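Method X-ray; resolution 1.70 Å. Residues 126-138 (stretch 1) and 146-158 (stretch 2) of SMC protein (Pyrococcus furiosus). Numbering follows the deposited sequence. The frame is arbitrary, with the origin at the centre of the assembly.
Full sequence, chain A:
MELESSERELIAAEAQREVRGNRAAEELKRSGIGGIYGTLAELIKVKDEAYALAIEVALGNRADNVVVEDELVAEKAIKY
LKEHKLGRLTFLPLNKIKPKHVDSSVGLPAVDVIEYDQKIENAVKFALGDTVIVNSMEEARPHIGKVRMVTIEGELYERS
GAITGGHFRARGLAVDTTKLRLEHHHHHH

Stretch 1 126-138: FALGDTVIVNSME
Stretch 2 (146-158) KVRMVTIEGELYE

Two parallel strands, running through Val132-Val134 and Met149-Thr151, pair in register: Val132 lies beside Met149, Ile133 beside Val150 and Val134 beside Thr151, with CA-CA separations of 4.7 to 5.1 Å and N-to-C directions 35° apart. Extended backbones (Val132 phi/psi -115/140, Val150 -130/137) alternate the donors and acceptors. Val132 N donates to Arg148 O (2.8 Å), Val150 N to Val132 O (2.9 Å) and Val134 N to Val150 O (3.0 Å); a weak bond from Ile152 N to Val134 O (3.1 Å, 128°) ends the ladder. At its start, Asp130 O and Arg148 O are both acceptors, and water 1 links Asp130 O (2.7 Å) to Arg148 N (2.9 Å).

One face carries Thr131, Ile133, Arg148 and Val150. Arg148 is extended (chi1 to chi3 all t), which carries NH1 to Thr131 OG1 (2.9 Å, 160°), at the guanidinium edge. Thr131, chi1 m, accepts there while its CG2 meets Val150 CG1 at 3.8 Å. Val150 (p) also packs CG1 against CG1 of Ile133 (m, t) at 3.9 Å, and Ile133 CG2 reaches CD1 of Ile152 (m, m) at 3.8 Å. Branched aliphatic chains suit this close packing.

Val132, Val134, Met149 and Thr151 occupy the other face. Val132 (t) places CG2 4.0 Å from Val147 CG1; Val134 (m) sets CG1 4.1 Å from CG of selenomethionine Met149. Thr151, chi1 p, puts CG2 3.9 Å from Val134 CG2, while its OG1 accepts from Glu155 N (2.9 Å) and donates to Glu155 OE1 (2.5 Å), bracing the type I turn 151-154. Gly154, phi/psi 108/18, adopts angles at which a CB would jam against the preceding carbonyl.

Selenomethionine Met137 (m, t, p) brings CE to 3.2 Å from Tyr157 OH, a buried hydroxyl without a hydrogen-bond partner. The contact buries 773 Å² in total.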

ATOM      1  N   PHE A 126      -0.884   7.318  13.240  1.00 16.20           N
ATOM      2  CA  PHE A 126      -1.532   6.278  12.446  1.00 15.66           C
ATOM      3  C   PHE A 126      -0.510   5.627  11.501  1.00 17.11           C
ATOM      4  O   PHE A 126      -0.466   4.408  11.364  1.00 17.15           O
ATOM      5  CB  PHE A 126      -2.706   6.835  11.641  1.00 17.86           C
ATOM      6  CG  PHE A 126      -2.953   6.084  10.363  1.00 16.67           C
ATOM      7  CD1 PHE A 126      -3.589   4.850  10.382  1.00 22.82           C
ATOM      8  CD2 PHE A 126      -2.513   6.592   9.163  1.00 19.72           C
ATOM      9  CE1 PHE A 126      -3.788   4.153   9.212  1.00 25.60           C
ATOM     10  CE2 PHE A 126      -2.713   5.902   7.996  1.00 24.38           C
ATOM     11  CZ  PHE A 126      -3.355   4.684   8.023  1.00 21.67           C
ATOM     12  N   ALA A 127       0.330   6.435  10.859  1.00 16.05           N
ATOM     13  CA  ALA A 127       1.276   5.883   9.881  1.00 13.59           C
ATOM     14  C   ALA A 127       2.499   5.216  10.515  1.00 18.84           C
ATOM     15  O   ALA A 127       2.991   4.194  10.031  1.00 17.03           O
ATOM     16  CB  ALA A 127       1.729   6.978   8.907  1.00 16.45           C
ATOM     17  N   LEU A 128       3.013   5.817  11.586  1.00 15.19           N
ATOM     18  CA  LEU A 128       4.312   5.425  12.116  1.00 13.54           C
ATOM     19  C   LEU A 128       4.301   5.082  13.598  1.00 15.44           C
ATOM     20  O   LEU A 128       5.332   4.714  14.143  1.00 17.37           O
ATOM     21  CB  LEU A 128       5.319   6.555  11.882  1.00 15.96           C
ATOM     22  CG  LEU A 128       5.673   6.764  10.398  1.00 15.69           C
ATOM     23  CD1 LEU A 128       6.465   8.054  10.235  1.00 16.54           C
ATOM     24  CD2 LEU A 128       6.486   5.573   9.910  1.00 18.60           C
ATOM     25  N   GLY A 129       3.136   5.193  14.223  1.00 17.32           N
ATOM     26  CA  GLY A 129       3.017   5.085  15.679  1.00 16.59           C
ATOM     27  C   GLY A 129       3.370   3.762  16.328  1.00 21.40           C
ATOM     28  O   GLY A 129       3.713   3.725  17.508  1.00 25.00           O
ATOM     29  N   ASP A 130       3.280   2.665  15.586  1.00 17.52           N
ATOM     30  CA  ASP A 130       3.724   1.401  16.148  1.00 19.87           C
ATOM     31  C   ASP A 130       4.932   0.830  15.425  1.00 20.63           C
ATOM     32  O   ASP A 130       5.269  -0.331  15.606  1.00 18.73           O
ATOM     33  CB  ASP A 130       2.568   0.388  16.262  1.00 26.62           C
ATOM     34  CG  ASP A 130       2.085  -0.140  14.913  0.58 23.72           C
ATOM     35  OD1 ASP A 130       2.440   0.413  13.852  0.83 22.95           O
ATOM     36  OD2 ASP A 130       1.321  -1.126  14.920  0.58 23.12           O
ATOM     37  N   THR A 131       5.608   1.669  14.636  1.00 16.06           N
ATOM     38  CA  THR A 131       6.831   1.232  13.974  1.00 15.97           C
ATOM     39  C   THR A 131       8.065   1.399  14.853  1.00 14.86           C
ATOM     40  O   THR A 131       8.309   2.459  15.409  1.00 16.73           O
ATOM     41  CB  THR A 131       7.071   1.970  12.631  1.00 16.81           C
ATOM     42  OG1 THR A 131       5.929   1.788  11.797  1.00 17.32           O
ATOM     43  CG2 THR A 131       8.289   1.402  11.918  1.00 16.97           C
ATOM     44  N   VAL A 132       8.854   0.338  14.919  1.00 17.66           N
ATOM     45  CA  VAL A 132      10.130   0.360  15.594  1.00 16.18           C
ATOM     46  C   VAL A 132      11.265   0.140  14.615  1.00 20.19           C
ATOM     47  O   VAL A 132      11.168  -0.670  13.685  1.00 17.79           O
ATOM     48  CB  VAL A 132      10.147  -0.725  16.707  1.00 24.30           C
ATOM     49  CG1 VAL A 132      11.478  -0.748  17.416  1.00 28.37           C
ATOM     50  CG2 VAL A 132       9.006  -0.480  17.680  1.00 22.47           C
ATOM     51  N   ILE A 133      12.345   0.893  14.815  1.00 22.88           N
ATOM     52  CA  ILE A 133      13.536   0.766  13.993  1.00 19.59           C
ATOM     53  C   ILE A 133      14.505  -0.171  14.696  1.00 26.00           C
ATOM     54  O   ILE A 133      14.817   0.010  15.881  1.00 24.03           O
ATOM     55  CB  ILE A 133      14.204   2.131  13.781  1.00 17.18           C
ATOM     56  CG1 ILE A 133      13.195   3.129  13.200  1.00 19.73           C
ATOM     57  CG2 ILE A 133      15.431   1.998  12.890  1.00 19.76           C
ATOM     58  CD1 ILE A 133      13.707   4.561  13.130  1.00 18.09           C
ATOM     59  N   VAL A 134      14.948  -1.187  13.965  1.00 22.75           N
ATOM     60  CA  VAL A 134      15.916  -2.155  14.454  1.00 33.14           C
ATOM     61  C   VAL A 134      17.109  -2.188  13.494  1.00 32.95           C
ATOM     62  O   VAL A 134      17.008  -1.748  12.345  1.00 28.09           O
ATOM     63  CB  VAL A 134      15.292  -3.554  14.580  1.00 27.60           C
ATOM     64  CG1 VAL A 134      13.995  -3.482  15.389  1.00 31.00           C
ATOM     65  CG2 VAL A 134      15.017  -4.138  13.209  1.00 30.36           C
ATOM     66  N   ASN A 135      18.236  -2.708  13.965  1.00 35.86           N
ATOM     67  CA  ASN A 135      19.484  -2.611  13.208  1.00 40.63           C
ATOM     68  C   ASN A 135      19.635  -3.572  12.026  1.00 35.56           C
ATOM     69  O   ASN A 135      20.305  -3.241  11.047  1.00 43.38           O
ATOM     70  CB  ASN A 135      20.686  -2.743  14.146  1.00 38.55           C
ATOM     71  CG  ASN A 135      20.690  -1.689  15.227  1.00 51.76           C
ATOM     72  OD1 ASN A 135      19.987  -1.812  16.234  1.00 51.38           O
ATOM     73  ND2 ASN A 135      21.484  -0.644  15.031  1.00 63.27           N
ATOM     74  N   SER A 136      19.042  -4.759  12.115  1.00 37.29           N
ATOM     75  CA  SER A 136      19.164  -5.735  11.030  1.00 42.88           C
ATOM     76  C   SER A 136      18.060  -6.792  11.015  1.00 39.89           C
ATOM     77  O   SER A 136      17.207  -6.822  11.898  1.00 34.70           O
ATOM     78  CB  SER A 136      20.547  -6.400  11.050  1.00 45.61           C
ATOM     79  OG  SER A 136      21.046  -6.515  12.369  1.00 41.45           O
HETATM   80  N   MSE A 137      18.081  -7.657  10.004  1.00 36.93           N
HETATM   81  CA  MSE A 137      17.059  -8.691   9.865  1.00 34.83           C
HETATM   82  C   MSE A 137      17.168  -9.724  10.989  1.00 45.92           C
HETATM   83  O   MSE A 137      16.172 -10.316  11.403  1.00 39.98           O
HETATM   84  CB  MSE A 137      17.148  -9.382   8.502  1.00 33.50           C
HETATM   85  CG  MSE A 137      17.150  -8.435   7.303  1.00 37.64           C
HETATM   86 SE   MSE A 137      16.968  -9.420   5.624  0.58 29.19          SE
HETATM   87  CE  MSE A 137      15.096  -9.912   5.825  1.00 35.96           C
ATOM     88  N   GLU A 138      18.383  -9.936  11.484  1.00 46.64           N
ATOM     89  CA  GLU A 138      18.610 -10.884  12.569  1.00 53.19           C
ATOM     90  C   GLU A 138      17.862 -10.445  13.826  1.00 44.71           C
ATOM     91  O   GLU A 138      17.050 -11.193  14.360  1.00 51.52           O
ATOM     92  CB  GLU A 138      20.106 -11.014  12.846  1.00 51.08           C
ATOM     93  CG  GLU A 138      20.904 -11.743  11.766  1.00 48.97           C
ATOM     94  CD  GLU A 138      20.751 -11.134  10.379  0.14 47.14           C
ATOM     95  OE1 GLU A 138      20.715  -9.891  10.270  0.39 48.76           O
ATOM     96  OE2 GLU A 138      20.658 -11.896   9.392  0.65 42.14           O
ATOM     97  N   LYS A 146       4.349  -9.618  15.703  1.00 32.60           N
ATOM     98  CA  LYS A 146       3.974  -9.006  16.971  1.00 34.06           C
ATOM     99  C   LYS A 146       4.431  -7.554  17.121  1.00 34.56           C
ATOM    100  O   LYS A 146       3.912  -6.824  17.959  1.00 33.04           O
ATOM    101  CB  LYS A 146       4.485  -9.840  18.148  1.00 43.42           C
ATOM    102  CG  LYS A 146       5.961  -9.672  18.430  1.00 43.57           C
ATOM    103  CD  LYS A 146       6.306 -10.202  19.815  1.00 50.24           C
ATOM    104  CE  LYS A 146       7.644  -9.662  20.293  1.00 36.99           C
ATOM    105  NZ  LYS A 146       7.967 -10.044  21.699  1.00 55.54           N
ATOM    106  N   VAL A 147       5.399  -7.133  16.312  1.00 30.04           N
ATOM    107  CA  VAL A 147       5.881  -5.756  16.347  1.00 26.00           C
ATOM    108  C   VAL A 147       6.082  -5.263  14.909  1.00 21.16           C
ATOM    109  O   VAL A 147       6.627  -5.996  14.086  1.00 26.73           O
ATOM    110  CB  VAL A 147       7.231  -5.659  17.078  1.00 29.64           C
ATOM    111  CG1 VAL A 147       7.655  -4.202  17.220  1.00 27.20           C
ATOM    112  CG2 VAL A 147       7.159  -6.350  18.443  1.00 29.56           C
ATOM    113  N   ARG A 148       5.632  -4.050  14.597  1.00 20.30           N
ATOM    114  CA  ARG A 148       5.983  -3.473  13.283  1.00 18.06           C
ATOM    115  C   ARG A 148       7.411  -2.949  13.329  1.00 19.51           C
ATOM    116  O   ARG A 148       7.739  -2.098  14.151  1.00 19.25           O
ATOM    117  CB  ARG A 148       5.014  -2.369  12.856  1.00 17.23           C
ATOM    118  CG  ARG A 148       5.214  -1.891  11.398  1.00 21.03           C
ATOM    119  CD  ARG A 148       4.162  -0.860  10.990  1.00 24.19           C
ATOM    120  NE  ARG A 148       3.920  -0.850   9.540  1.00 21.32           N
ATOM    121  CZ  ARG A 148       4.452   0.026   8.692  1.00 29.44           C
ATOM    122  NH1 ARG A 148       5.265   0.976   9.133  1.00 19.55           N
ATOM    123  NH2 ARG A 148       4.163  -0.047   7.396  1.00 25.03           N
HETATM  124  N   MSE A 149       8.264  -3.454  12.437  1.00 17.76           N
HETATM  125  CA  MSE A 149       9.672  -3.080  12.444  1.00 16.85           C
HETATM  126  C   MSE A 149      10.158  -2.684  11.054  1.00 20.10           C
HETATM  127  O   MSE A 149       9.683  -3.187  10.038  1.00 21.20           O
HETATM  128  CB  MSE A 149      10.533  -4.233  12.961  1.00 19.09           C
HETATM  129  CG  MSE A 149      10.237  -4.627  14.403  1.00 28.05           C
HETATM  130 SE   MSE A 149      11.018  -6.369  14.782  0.86 30.21          SE
HETATM  131  CE  MSE A 149       9.910  -7.448  13.593  0.84 27.95           C
ATOM    132  N   VAL A 150      11.125  -1.783  11.024  1.00 16.96           N
ATOM    133  CA  VAL A 150      11.813  -1.480   9.777  1.00 15.88           C
ATOM    134  C   VAL A 150      13.293  -1.565  10.118  1.00 17.32           C
ATOM    135  O   VAL A 150      13.698  -1.119  11.184  1.00 18.45           O
ATOM    136  CB  VAL A 150      11.412  -0.093   9.226  1.00 17.55           C
ATOM    137  CG1 VAL A 150      11.687   1.032  10.261  1.00 18.58           C
ATOM    138  CG2 VAL A 150      12.112   0.183   7.916  1.00 17.46           C
ATOM    139  N   THR A 151      14.091  -2.183   9.259  1.00 20.43           N
ATOM    140  CA  THR A 151      15.531  -2.230   9.521  1.00 23.81           C
ATOM    141  C   THR A 151      16.172  -0.974   8.975  1.00 21.43           C
ATOM    142  O   THR A 151      15.604  -0.302   8.127  1.00 22.54           O
ATOM    143  CB  THR A 151      16.223  -3.462   8.914  1.00 20.83           C
ATOM    144  OG1 THR A 151      16.244  -3.361   7.483  1.00 22.06           O
ATOM    145  CG2 THR A 151      15.516  -4.737   9.339  1.00 21.30           C
ATOM    146  N   ILE A 152      17.362  -0.655   9.468  1.00 21.49           N
ATOM    147  CA  ILE A 152      18.050   0.538   9.031  1.00 20.50           C
ATOM    148  C   ILE A 152      18.321   0.483   7.528  1.00 18.56           C
ATOM    149  O   ILE A 152      18.398   1.507   6.875  1.00 20.15           O
ATOM    150  CB  ILE A 152      19.379   0.728   9.791  1.00 21.69           C
ATOM    151  CG1 ILE A 152      19.099   1.265  11.190  1.00 33.64           C
ATOM    152  CG2 ILE A 152      20.271   1.714   9.064  1.00 34.34           C
ATOM    153  CD1 ILE A 152      18.761   2.742  11.198  1.00 37.21           C
ATOM    154  N   GLU A 153      18.441  -0.728   6.993  1.00 21.39           N
ATOM    155  CA  GLU A 153      18.769  -0.901   5.581  1.00 19.84           C
ATOM    156  C   GLU A 153      17.542  -1.076   4.698  1.00 20.78           C
ATOM    157  O   GLU A 153      17.660  -1.190   3.472  1.00 23.98           O
ATOM    158  CB  GLU A 153      19.754  -2.053   5.400  1.00 25.69           C
ATOM    159  CG  GLU A 153      21.139  -1.724   5.949  1.00 29.45           C
ATOM    160  CD  GLU A 153      21.684  -0.418   5.391  0.58 31.45           C
ATOM    161  OE1 GLU A 153      21.214   0.013   4.318  0.28 30.17           O
ATOM    162  OE2 GLU A 153      22.580   0.177   6.023  0.28 31.90           O
ATOM    163  N   GLY A 154      16.368  -1.112   5.328  1.00 19.59           N
ATOM    164  CA  GLY A 154      15.129  -0.974   4.590  1.00 21.53           C
ATOM    165  C   GLY A 154      14.244  -2.187   4.398  1.00 15.92           C
ATOM    166  O   GLY A 154      13.395  -2.193   3.504  1.00 18.44           O
ATOM    167  N   GLU A 155      14.433  -3.224   5.201  1.00 18.54           N
ATOM    168  CA  GLU A 155      13.446  -4.295   5.230  1.00 21.66           C
ATOM    169  C   GLU A 155      12.266  -3.850   6.085  1.00 19.31           C
ATOM    170  O   GLU A 155      12.435  -3.093   7.041  1.00 19.25           O
ATOM    171  CB  GLU A 155      14.044  -5.599   5.752  1.00 21.17           C
ATOM    172  CG  GLU A 155      15.000  -6.271   4.787  1.00 24.60           C
ATOM    173  CD  GLU A 155      16.407  -5.730   4.872  0.78 21.85           C
ATOM    174  OE1 GLU A 155      16.822  -5.308   5.973  0.71 23.03           O
ATOM    175  OE2 GLU A 155      17.103  -5.739   3.832  0.78 21.66           O
ATOM    176  N   LEU A 156      11.068  -4.302   5.725  1.00 20.21           N
ATOM    177  CA  LEU A 156       9.852  -3.908   6.449  1.00 17.18           C
ATOM    178  C   LEU A 156       9.111  -5.128   6.944  1.00 19.82           C
ATOM    179  O   LEU A 156       8.860  -6.060   6.180  1.00 19.94           O
ATOM    180  CB  LEU A 156       8.923  -3.093   5.538  1.00 17.89           C
ATOM    181  CG  LEU A 156       7.560  -2.714   6.124  1.00 19.67           C
ATOM    182  CD1 LEU A 156       7.721  -1.752   7.328  1.00 23.63           C
ATOM    183  CD2 LEU A 156       6.673  -2.084   5.056  1.00 23.90           C
ATOM    184  N   TYR A 157       8.762  -5.109   8.229  1.00 20.28           N
ATOM    185  CA  TYR A 157       8.005  -6.170   8.864  1.00 22.99           C
ATOM    186  C   TYR A 157       6.705  -5.558   9.366  1.00 28.30           C
ATOM    187  O   TYR A 157       6.695  -4.817  10.347  1.00 24.80           O
ATOM    188  CB  TYR A 157       8.786  -6.732  10.055  1.00 23.69           C
ATOM    189  CG  TYR A 157      10.075  -7.417   9.672  1.00 26.58           C
ATOM    190  CD1 TYR A 157      10.170  -8.801   9.654  1.00 27.69           C
ATOM    191  CD2 TYR A 157      11.197  -6.678   9.316  1.00 22.89           C
ATOM    192  CE1 TYR A 157      11.342  -9.431   9.293  1.00 23.38           C
ATOM    193  CE2 TYR A 157      12.375  -7.301   8.959  1.00 24.40           C
ATOM    194  CZ  TYR A 157      12.444  -8.676   8.952  1.00 23.86           C
ATOM    195  OH  TYR A 157      13.619  -9.296   8.593  1.00 29.54           O
ATOM    196  N   GLU A 158       5.609  -5.835   8.677  1.00 28.82           N
ATOM    197  CA  GLU A 158       4.333  -5.300   9.114  1.00 28.45           C
ATOM    198  C   GLU A 158       3.919  -6.071  10.359  1.00 27.30           C
ATOM    199  O   GLU A 158       4.378  -7.188  10.585  1.00 26.76           O
ATOM    200  CB  GLU A 158       3.300  -5.377   7.985  1.00 28.32           C
ATOM    201  CG  GLU A 158       3.669  -4.491   6.791  1.00 31.08           C
ATOM    202  CD  GLU A 158       2.693  -4.599   5.635  0.53 25.34           C
ATOM    203  OE1 GLU A 158       1.544  -4.132   5.781  0.73 27.48           O
ATOM    204  OE2 GLU A 158       3.081  -5.141   4.577  0.68 24.69           O
TER
HETATM  205  O   HOH W   1       4.415  -2.555  16.788  1.00 26.66           O
HETATM  206  O   HOH W   2      19.773  -3.285   8.425  1.00 31.78           O